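Local structure of 3,4-dihydroxybenzoate decarboxylase (Enterobacter cloacae, 5NY5) at residues A[174-179]-A[278-283]; A[271-276]-A[301-306]; A[334-339]-A[352-357]. The protein probably catalyses the reversible decarboxylation of 3,4-dihydroxybenzoate to catechol, as a UbiD-family enzyme that uses prenylated FMN and a manganese ion. One frame throughout, in Å; residues are numbered along the deposited sequence.

How the contacts relate
Contacts 1 and 2 belong together. All four of their segments lie in the Rift-related, FMN-binding region, and their centres are about 11 Å apart. Both involve the connection between strands 263-269 and 285-288. Contact 2 ties its earlier part to the segment 301-306, which runs into strand 303-311, by a backbone bridge and valine packing. Contact 1 ties its later part to the turn 174-179 through polar side chains. Both are partly buried and near the periphery, and Val-306 N probably donates a hydrogen bond to Asp-178 O between them. Contact 3 is fully buried, about 38 Å from contact 1 between centres, in the C-terminal region. There a helix packs on a strand, and one carboxylate grips the strand backbone.

Contact 1 of 3, residues A[174-179]-A[278-283]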
loop_
_atom_site.group_PDB
_atom_site.type_symbol
_atom_site.label_atom_id
_atom_site.label_comp_id
_atom_site.label_asym_id
_atom_site.label_seq_id
_atom_site.Cartn_x
_atom_site.Cartn_y
_atom_site.Cartn_z
ATOM N N VAL A 174 47.382 16.046 1.298
ATOM C CA VAL A 174 48.836 16.119 1.384
ATOM C C VAL A 174 49.353 14.864 2.075
ATOM O O VAL A 174 48.944 14.543 3.196
ATOM C CB VAL A 174 49.279 17.385 2.126
ATOM C CG1 VAL A 174 50.785 17.399 2.297
ATOM C CG2 VAL A 174 48.809 18.623 1.383
ATOM N N GLN A 175 50.260 14.152 1.410
ATOM C CA GLN A 175 50.811 12.907 1.926
ATOM C C GLN A 175 52.274 13.026 2.321
ATOM O O GLN A 175 52.648 12.643 3.433
ATOM C CB GLN A 175 50.647 11.790 0.885
ATOM C CG GLN A 175 49.211 11.553 0.446
ATOM C CD GLN A 175 48.332 11.014 1.560
ATOM O OE1 GLN A 175 48.824 10.541 2.584
ATOM N NE2 GLN A 175 47.023 11.083 1.362
ATOM N N GLU A 176 53.117 13.547 1.431
ATOM C CA GLU A 176 54.537 13.692 1.720
ATOM C C GLU A 176 55.007 15.099 1.384
ATOM O O GLU A 176 54.196 15.961 1.032
ATOM C CB GLU A 176 55.354 12.662 0.937
ATOM C CG GLU A 176 54.909 11.223 1.128
ATOM C CD GLU A 176 55.217 10.691 2.511
ATOM O OE1 GLU A 176 56.024 11.315 3.231
ATOM O OE2 GLU A 176 54.650 9.642 2.880
ATOM N N ARG A 177 56.316 15.342 1.490
ATOM C CA ARG A 177 56.863 16.632 1.084
ATOM C C ARG A 177 56.697 16.880 -0.407
ATOM O O ARG A 177 56.694 18.039 -0.835
ATOM C CB ARG A 177 58.343 16.724 1.459
ATOM C CG ARG A 177 59.157 15.505 1.061
ATOM C CD ARG A 177 60.611 15.855 0.793
ATOM N NE ARG A 177 60.814 16.332 -0.572
ATOM C CZ ARG A 177 62.006 16.495 -1.138
ATOM N NH1 ARG A 177 62.096 16.930 -2.387
ATOM N NH2 ARG A 177 63.107 16.220 -0.455
ATOM N N ASP A 178 56.556 15.822 -1.209
ATOM C CA ASP A 178 56.414 15.991 -2.648
ATOM C C ASP A 178 55.350 15.074 -3.239
ATOM O O ASP A 178 55.393 14.787 -4.441
ATOM C CB ASP A 178 57.753 15.749 -3.352
ATOM C CG ASP A 178 58.324 14.375 -3.066
ATOM O OD1 ASP A 178 57.822 13.695 -2.148
ATOM O OD2 ASP A 178 59.286 13.977 -3.755
ATOM N N GLU A 179 54.394 14.613 -2.433
ATOM C CA GLU A 179 53.378 13.675 -2.887
ATOM C C GLU A 179 52.000 14.102 -2.404
ATOM O O GLU A 179 51.843 14.575 -1.274
ATOM C CB GLU A 179 53.679 12.254 -2.395
ATOM C CG GLU A 179 54.993 11.690 -2.905
ATOM C CD GLU A 179 55.275 10.305 -2.365
ATOM O OE1 GLU A 179 54.380 9.731 -1.709
ATOM O OE2 GLU A 179 56.391 9.791 -2.593
ATOM N N ASP A 278 44.227 7.928 4.492
ATOM C CA ASP A 278 44.557 8.223 5.881
ATOM C C ASP A 278 45.808 7.490 6.353
ATOM O O ASP A 278 45.890 7.099 7.522
ATOM C CB ASP A 278 43.374 7.880 6.783
ATOM C CG ASP A 278 43.037 6.401 6.762
ATOM O OD1 ASP A 278 43.323 5.737 5.743
ATOM O OD2 ASP A 278 42.492 5.901 7.767
ATOM N N GLN A 279 46.794 7.310 5.470
ATOM C CA GLN A 279 47.963 6.512 5.830
ATOM C C GLN A 279 48.734 7.117 6.998
ATOM O O GLN A 279 49.300 6.380 7.812
ATOM C CB GLN A 279 48.881 6.344 4.620
ATOM C CG GLN A 279 49.414 7.645 4.051
ATOM C CD GLN A 279 50.639 7.438 3.188
ATOM O OE1 GLN A 279 51.248 6.370 3.202
ATOM N NE2 GLN A 279 51.004 8.460 2.421
ATOM N N HIS A 280 48.764 8.444 7.104
ATOM C CA HIS A 280 49.517 9.105 8.161
ATOM C C HIS A 280 48.674 9.439 9.384
ATOM O O HIS A 280 49.239 9.771 10.432
ATOM C CB HIS A 280 50.165 10.389 7.630
ATOM C CG HIS A 280 51.197 10.154 6.570
ATOM N ND1 HIS A 280 52.432 9.605 6.841
ATOM C CD2 HIS A 280 51.180 10.402 5.239
ATOM C CE1 HIS A 280 53.128 9.521 5.722
ATOM N NE2 HIS A 280 52.392 9.997 4.735
ATOM N N THR A 281 47.348 9.359 9.286
ATOM C CA THR A 281 46.473 9.705 10.397
ATOM C C THR A 281 45.678 8.532 10.944
ATOM O O THR A 281 45.404 8.502 12.145
ATOM C CB THR A 281 45.496 10.809 9.980
ATOM O OG1 THR A 281 44.812 10.414 8.786
ATOM C CG2 THR A 281 46.243 12.108 9.727
ATOM N N ASN A 282 45.295 7.578 10.093
ATOM C CA ASN A 282 44.568 6.376 10.505
ATOM C C ASN A 282 43.249 6.708 11.196
ATOM O O ASN A 282 42.790 5.969 12.070
ATOM C CB ASN A 282 45.429 5.485 11.407
ATOM C CG ASN A 282 46.669 4.973 10.705
ATOM O OD1 ASN A 282 46.679 4.793 9.488
ATOM N ND2 ASN A 282 47.725 4.733 11.473
ATOM N N THR A 283 42.624 7.819 10.814
ATOM C CA THR A 283 41.316 8.164 11.354
ATOM C C THR A 283 40.185 7.401 10.682
ATOM O O THR A 283 39.025 7.584 11.065
ATOM C CB THR A 283 41.059 9.670 11.222
ATOM O OG1 THR A 283 41.078 10.044 9.839
ATOM C CG2 THR A 283 42.114 10.464 11.972
#
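Gln-175 and Gln-279 reach across to each other with their amide ends, while Glu-176 meets His-280 beside them. The two glutamine amide planes are 52° apart. Gln-279 NE2 gives a hydrogen bond of 3.0 Å to Gln-175 OE1, and this acceptor lies close to the amide plane of Gln-279. The donor, in contrast, stands above the carbonyl plane of Gln-175. In Gln-175 the bend at chi2 (-66°) sets CD, and OE1 ends up facing Gln-279 NE2. Gln-175 NE2 is held by Ser-181 OG and by Glu-277 O, so both ends of this amide are bonded. Glu-176 and His-280 cross at about a right angle, with carboxylate and ring planes 74° apart. Glu-176 OE2 sits at the edge of the imidazole, in its plane, 2.9 Å from His-280 NE2. The hydrogen bond is weak because the N-H points well off the oxygen. Segment 174-179 is the turn of the beta hairpin 165-174/179-182, here held to the loop 278-283. One fairly straight amide bond and one weak imidazole-carboxylate bond make the link polar, and the carboxylate of Glu-176 could somewhat favour a protonated imidazole.

Contact 2 of 3, residues A[271-276]-A[301-306]; sequences PGVRVR and LPVIKV
Val-275 lays its CG1 against Val-303, with CG1 3.7 Å from Val-303 CG2. The two side chains cross at about a right angle. A chi1 of 75° sets Val-275 CG1 on the side flanked by both its own backbone N and C, and from there it also touches Leu-301 CB at 4.1 Å. Val-273 adds a second valine to Val-303. Its CG1 comes within 4.0 Å of Val-303 CB, again with the side chains crossed. Val-303 therefore packs against two residues of the segment 271-276. The backbones are joined at one place. Val-275 N bonds to Leu-301 O at 3.0 Å, and Leu-301 N bonds back to Val-275 O at 2.6 Å. Both donors lie in the carbonyl planes of their acceptors. Leu-301 O also takes a CA-H contact from Arg-274 CA, 3.5 Å away. The Arg-274 chain bends at chi2 (-58°), and its CD rests 3.6 Å from Leu-301 O. Beyond this, NH2 of Arg-274 forms a salt bridge with Glu-198, so the guanidinium is anchored outside the two segments. Leu-301 also touches Phe-183, a residue that binds prenylated FMN. Val-303 and Lys-305 go on to pair with Leu-270 and Glu-268. The pair Val-275 and Leu-301 is a single antiparallel, hydrogen-bonded bridge. It joins the loop 271-276 to the segment that runs on as strand 303-311 in the antiparallel sheet of the FMN-binding region.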
loop_
_atom_site.group_PDB
_atom_site.type_symbol
_atom_site.label_atom_id
_atom_site.label_comp_id
_atom_site.label_asym_id
_atom_site.label_seq_id
_atom_site.Cartn_x
_atom_site.Cartn_y
_atom_site.Cartn_z
ATOM N N PRO A 271 52.403 5.804 -12.150
ATOM C CA PRO A 271 51.715 4.542 -12.438
ATOM C C PRO A 271 52.075 3.459 -11.436
ATOM O O PRO A 271 53.171 3.435 -10.870
ATOM C CB PRO A 271 52.212 4.175 -13.842
ATOM C CG PRO A 271 52.913 5.396 -14.357
ATOM C CD PRO A 271 53.425 6.114 -13.159
ATOM N N GLY A 272 51.128 2.550 -11.223
ATOM C CA GLY A 272 51.364 1.395 -10.381
ATOM C C GLY A 272 51.261 1.667 -8.895
ATOM O O GLY A 272 50.754 0.827 -8.144
ATOM N N VAL A 273 51.735 2.826 -8.451
ATOM C CA VAL A 273 51.752 3.136 -7.029
ATOM C C VAL A 273 50.346 3.497 -6.571
ATOM O O VAL A 273 49.577 4.140 -7.298
ATOM C CB VAL A 273 52.755 4.265 -6.727
ATOM C CG1 VAL A 273 52.252 5.596 -7.256
ATOM C CG2 VAL A 273 53.035 4.349 -5.233
ATOM N N ARG A 274 49.998 3.058 -5.365
ATOM C CA ARG A 274 48.718 3.375 -4.752
ATOM C C ARG A 274 48.939 3.675 -3.279
ATOM O O ARG A 274 49.869 3.157 -2.655
ATOM C CB ARG A 274 47.705 2.230 -4.907
ATOM C CG ARG A 274 47.224 2.023 -6.328
ATOM C CD ARG A 274 46.588 3.287 -6.872
ATOM N NE ARG A 274 46.699 3.361 -8.325
ATOM C CZ ARG A 274 45.720 3.050 -9.165
ATOM N NH1 ARG A 274 44.545 2.649 -8.701
ATOM N NH2 ARG A 274 45.915 3.147 -10.473
ATOM N N VAL A 275 48.073 4.521 -2.729
ATOM C CA VAL A 275 48.148 4.905 -1.329
ATOM C C VAL A 275 46.735 4.942 -0.768
ATOM O O VAL A 275 45.761 5.133 -1.502
ATOM C CB VAL A 275 48.857 6.269 -1.149
ATOM C CG1 VAL A 275 47.940 7.415 -1.562
ATOM C CG2 VAL A 275 49.336 6.442 0.277
ATOM N N ARG A 276 46.621 4.724 0.539
ATOM C CA ARG A 276 45.360 4.921 1.235
ATOM C C ARG A 276 45.347 6.316 1.844
ATOM O O ARG A 276 46.379 6.815 2.301
ATOM C CB ARG A 276 45.128 3.855 2.308
ATOM C CG ARG A 276 46.078 3.876 3.487
ATOM C CD ARG A 276 45.736 2.742 4.442
ATOM N NE ARG A 276 46.589 2.731 5.624
ATOM C CZ ARG A 276 46.294 3.352 6.760
ATOM N NH1 ARG A 276 45.165 4.037 6.868
ATOM N NH2 ARG A 276 47.129 3.289 7.787
ATOM N N LEU A 301 44.406 5.034 -3.749
ATOM C CA LEU A 301 44.376 6.318 -4.427
ATOM C C LEU A 301 45.636 6.531 -5.255
ATOM O O LEU A 301 46.742 6.237 -4.788
ATOM C CB LEU A 301 44.234 7.471 -3.425
ATOM C CG LEU A 301 42.802 7.814 -3.025
ATOM C CD1 LEU A 301 42.770 9.008 -2.087
ATOM C CD2 LEU A 301 41.971 8.077 -4.266
ATOM N N PRO A 302 45.504 7.037 -6.479
ATOM C CA PRO A 302 46.694 7.375 -7.265
ATOM C C PRO A 302 47.431 8.561 -6.662
ATOM O O PRO A 302 46.820 9.493 -6.134
ATOM C CB PRO A 302 46.126 7.708 -8.649
ATOM C CG PRO A 302 44.711 8.080 -8.397
ATOM C CD PRO A 302 44.259 7.252 -7.235
ATOM N N VAL A 303 48.757 8.517 -6.748
ATOM C CA VAL A 303 49.628 9.502 -6.119
ATOM C C VAL A 303 50.065 10.518 -7.164
ATOM O O VAL A 303 50.454 10.147 -8.278
ATOM C CB VAL A 303 50.847 8.826 -5.468
ATOM C CG1 VAL A 303 51.890 9.857 -5.073
ATOM C CG2 VAL A 303 50.415 8.015 -4.258
ATOM N N ILE A 304 49.993 11.798 -6.812
ATOM C CA ILE A 304 50.547 12.872 -7.625
ATOM C C ILE A 304 51.909 13.240 -7.055
ATOM O O ILE A 304 52.017 13.639 -5.890
ATOM C CB ILE A 304 49.618 14.094 -7.666
ATOM C CG1 ILE A 304 48.474 13.859 -8.649
ATOM C CG2 ILE A 304 50.395 15.341 -8.055
ATOM C CD1 ILE A 304 47.704 15.108 -8.993
ATOM N N LYS A 305 52.949 13.092 -7.871
ATOM C CA LYS A 305 54.304 13.490 -7.509
ATOM C C LYS A 305 54.541 14.882 -8.078
ATOM O O LYS A 305 54.641 15.050 -9.296
ATOM C CB LYS A 305 55.326 12.493 -8.048
ATOM C CG LYS A 305 56.731 12.657 -7.498
ATOM C CD LYS A 305 56.913 11.881 -6.206
ATOM C CE LYS A 305 58.384 11.750 -5.849
ATOM N NZ LYS A 305 58.599 10.934 -4.623
ATOM N N VAL A 306 54.616 15.882 -7.199
ATOM C CA VAL A 306 54.757 17.257 -7.658
ATOM C C VAL A 306 56.172 17.485 -8.167
ATOM O O VAL A 306 57.155 17.035 -7.562
ATOM C CB VAL A 306 54.394 18.243 -6.534
ATOM C CG1 VAL A 306 55.210 17.963 -5.292
ATOM C CG2 VAL A 306 54.603 19.678 -6.992
#

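Contact 3 of 3, residues A[334-339]-A[352-357]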
loop_
_atom_site.group_PDB
_atom_site.type_symbol
_atom_site.label_atom_id
_atom_site.label_comp_id
_atom_site.label_asym_id
_atom_site.label_seq_id
_atom_site.Cartn_x
_atom_site.Cartn_y
_atom_site.Cartn_z
ATOM N N PRO A 334 24.822 23.470 -12.018
ATOM C CA PRO A 334 24.695 22.499 -13.116
ATOM C C PRO A 334 23.441 21.651 -13.011
ATOM O O PRO A 334 22.804 21.364 -14.031
ATOM C CB PRO A 334 25.965 21.650 -12.983
ATOM C CG PRO A 334 26.922 22.505 -12.257
ATOM C CD PRO A 334 26.100 23.310 -11.303
ATOM N N THR A 335 23.073 21.243 -11.796
ATOM C CA THR A 335 21.880 20.423 -11.613
ATOM C C THR A 335 20.638 21.145 -12.116
ATOM O O THR A 335 19.867 20.597 -12.912
ATOM C CB THR A 335 21.722 20.052 -10.139
ATOM O OG1 THR A 335 22.923 19.429 -9.672
ATOM C CG2 THR A 335 20.557 19.097 -9.954
ATOM N N GLU A 336 20.437 22.385 -11.672
ATOM C CA GLU A 336 19.260 23.141 -12.086
ATOM C C GLU A 336 19.255 23.386 -13.587
ATOM O O GLU A 336 18.206 23.295 -14.235
ATOM C CB GLU A 336 19.205 24.469 -11.336
ATOM C CG GLU A 336 19.184 24.320 -9.832
ATOM C CD GLU A 336 19.456 25.623 -9.118
ATOM O OE1 GLU A 336 19.492 26.675 -9.791
ATOM O OE2 GLU A 336 19.639 25.597 -7.883
ATOM N N ALA A 337 20.419 23.696 -14.158
ATOM C CA ALA A 337 20.484 24.044 -15.573
ATOM C C ALA A 337 20.063 22.871 -16.451
ATOM O O ALA A 337 19.246 23.026 -17.366
ATOM C CB ALA A 337 21.894 24.509 -15.932
ATOM N N SER A 338 20.611 21.685 -16.185
ATOM C CA SER A 338 20.276 20.523 -17.000
ATOM C C SER A 338 18.825 20.102 -16.796
ATOM O O SER A 338 18.156 19.686 -17.748
ATOM C CB SER A 338 21.227 19.370 -16.686
ATOM O OG SER A 338 21.221 19.066 -15.305
ATOM N N ILE A 339 18.318 20.211 -15.566
ATOM C CA ILE A 339 16.911 19.908 -15.316
ATOM C C ILE A 339 16.017 20.901 -16.044
ATOM O O ILE A 339 14.982 20.530 -16.608
ATOM C CB ILE A 339 16.627 19.895 -13.803
ATOM C CG1 ILE A 339 17.319 18.707 -13.137
ATOM C CG2 ILE A 339 15.131 19.863 -13.531
ATOM C CD1 ILE A 339 17.175 18.699 -11.635
ATOM N N GLN A 352 8.693 26.916 -14.193
ATOM C CA GLN A 352 9.018 28.314 -13.942
ATOM C C GLN A 352 10.428 28.477 -13.397
ATOM O O GLN A 352 11.147 29.395 -13.802
ATOM C CB GLN A 352 8.007 28.928 -12.973
ATOM C CG GLN A 352 6.567 28.789 -13.426
ATOM C CD GLN A 352 6.349 29.327 -14.824
ATOM O OE1 GLN A 352 6.646 30.485 -15.109
ATOM N NE2 GLN A 352 5.834 28.484 -15.710
ATOM N N ASN A 353 10.840 27.594 -12.495
ATOM C CA ASN A 353 12.178 27.638 -11.926
ATOM C C ASN A 353 12.443 26.299 -11.258
ATOM O O ASN A 353 11.542 25.471 -11.109
ATOM C CB ASN A 353 12.328 28.790 -10.930
ATOM C CG ASN A 353 13.745 29.314 -10.853
ATOM O OD1 ASN A 353 14.696 28.635 -11.242
ATOM N ND2 ASN A 353 13.895 30.530 -10.350
ATOM N N VAL A 354 13.691 26.101 -10.852
ATOM C CA VAL A 354 14.105 24.872 -10.187
ATOM C C VAL A 354 15.238 25.212 -9.231
ATOM O O VAL A 354 16.105 26.032 -9.542
ATOM C CB VAL A 354 14.512 23.785 -11.210
ATOM C CG1 VAL A 354 15.480 24.347 -12.232
ATOM C CG2 VAL A 354 15.114 22.572 -10.514
ATOM N N TYR A 355 15.216 24.593 -8.055
ATOM C CA TYR A 355 16.209 24.830 -7.016
ATOM C C TYR A 355 16.791 23.493 -6.591
ATOM O O TYR A 355 16.057 22.611 -6.137
ATOM C CB TYR A 355 15.586 25.561 -5.819
ATOM C CG TYR A 355 16.522 25.822 -4.655
ATOM C CD1 TYR A 355 17.898 25.878 -4.832
ATOM C CD2 TYR A 355 16.023 26.012 -3.374
ATOM C CE1 TYR A 355 18.747 26.113 -3.771
ATOM C CE2 TYR A 355 16.867 26.251 -2.306
ATOM C CZ TYR A 355 18.227 26.301 -2.511
ATOM O OH TYR A 355 19.071 26.535 -1.452
ATOM N N ALA A 356 18.102 23.340 -6.753
ATOM C CA ALA A 356 18.822 22.200 -6.192
ATOM C C ALA A 356 19.103 22.542 -4.737
ATOM O O ALA A 356 20.146 23.098 -4.394
ATOM C CB ALA A 356 20.100 21.917 -6.972
ATOM N N HIS A 357 18.147 22.196 -3.875
ATOM C CA HIS A 357 18.112 22.724 -2.518
ATOM C C HIS A 357 19.416 22.458 -1.777
ATOM O O HIS A 357 20.033 21.400 -1.923
ATOM C CB HIS A 357 16.941 22.114 -1.752
ATOM C CG HIS A 357 16.523 22.911 -0.558
ATOM N ND1 HIS A 357 17.308 23.031 0.567
ATOM C CD2 HIS A 357 15.404 23.631 -0.316
ATOM C CE1 HIS A 357 16.690 23.792 1.453
ATOM N NE2 HIS A 357 15.533 24.167 0.941
#
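Helix 334-339 and strand 352-356 run roughly antiparallel, with an angle of 147° between their directions and axes 7.5 Å apart at the closest. The backbones come nearest at Glu-336 and Val-354. Glu-336 carries the contact. Its chain is extended beyond CG (chi2 167°) and crosses to the strand. Glu-336 OE2 accepts a hydrogen bond of 3.0 Å from Ala-356 N, nearly straight at 166°. The N-H meets the anti side of the carboxylate. The same oxygen forms a salt bridge with Arg-79, which would offset the buried charge. OE2 also lies at the edge of the Tyr-355 ring, in its plane, 3.5 Å from CD1. Apolar contacts lie alongside on the same helix-strand interface. Val-354 CG1 rests 3.8 Å from Glu-336 CB, and Val-354 CG2 meets Ile-339 CG2 at 4.1 Å. Thr-335 CB touches Ala-356 CB at 4.0 Å. Ala-356, whose N-H the carboxylate takes, is also the centre of an inverse gamma turn. Strand 351-356 is an outermost strand of its five-stranded mixed sheet within the chain. The contact is helix-on-sheet packing of an alpha/beta kind, in the UbiD C-terminal domain.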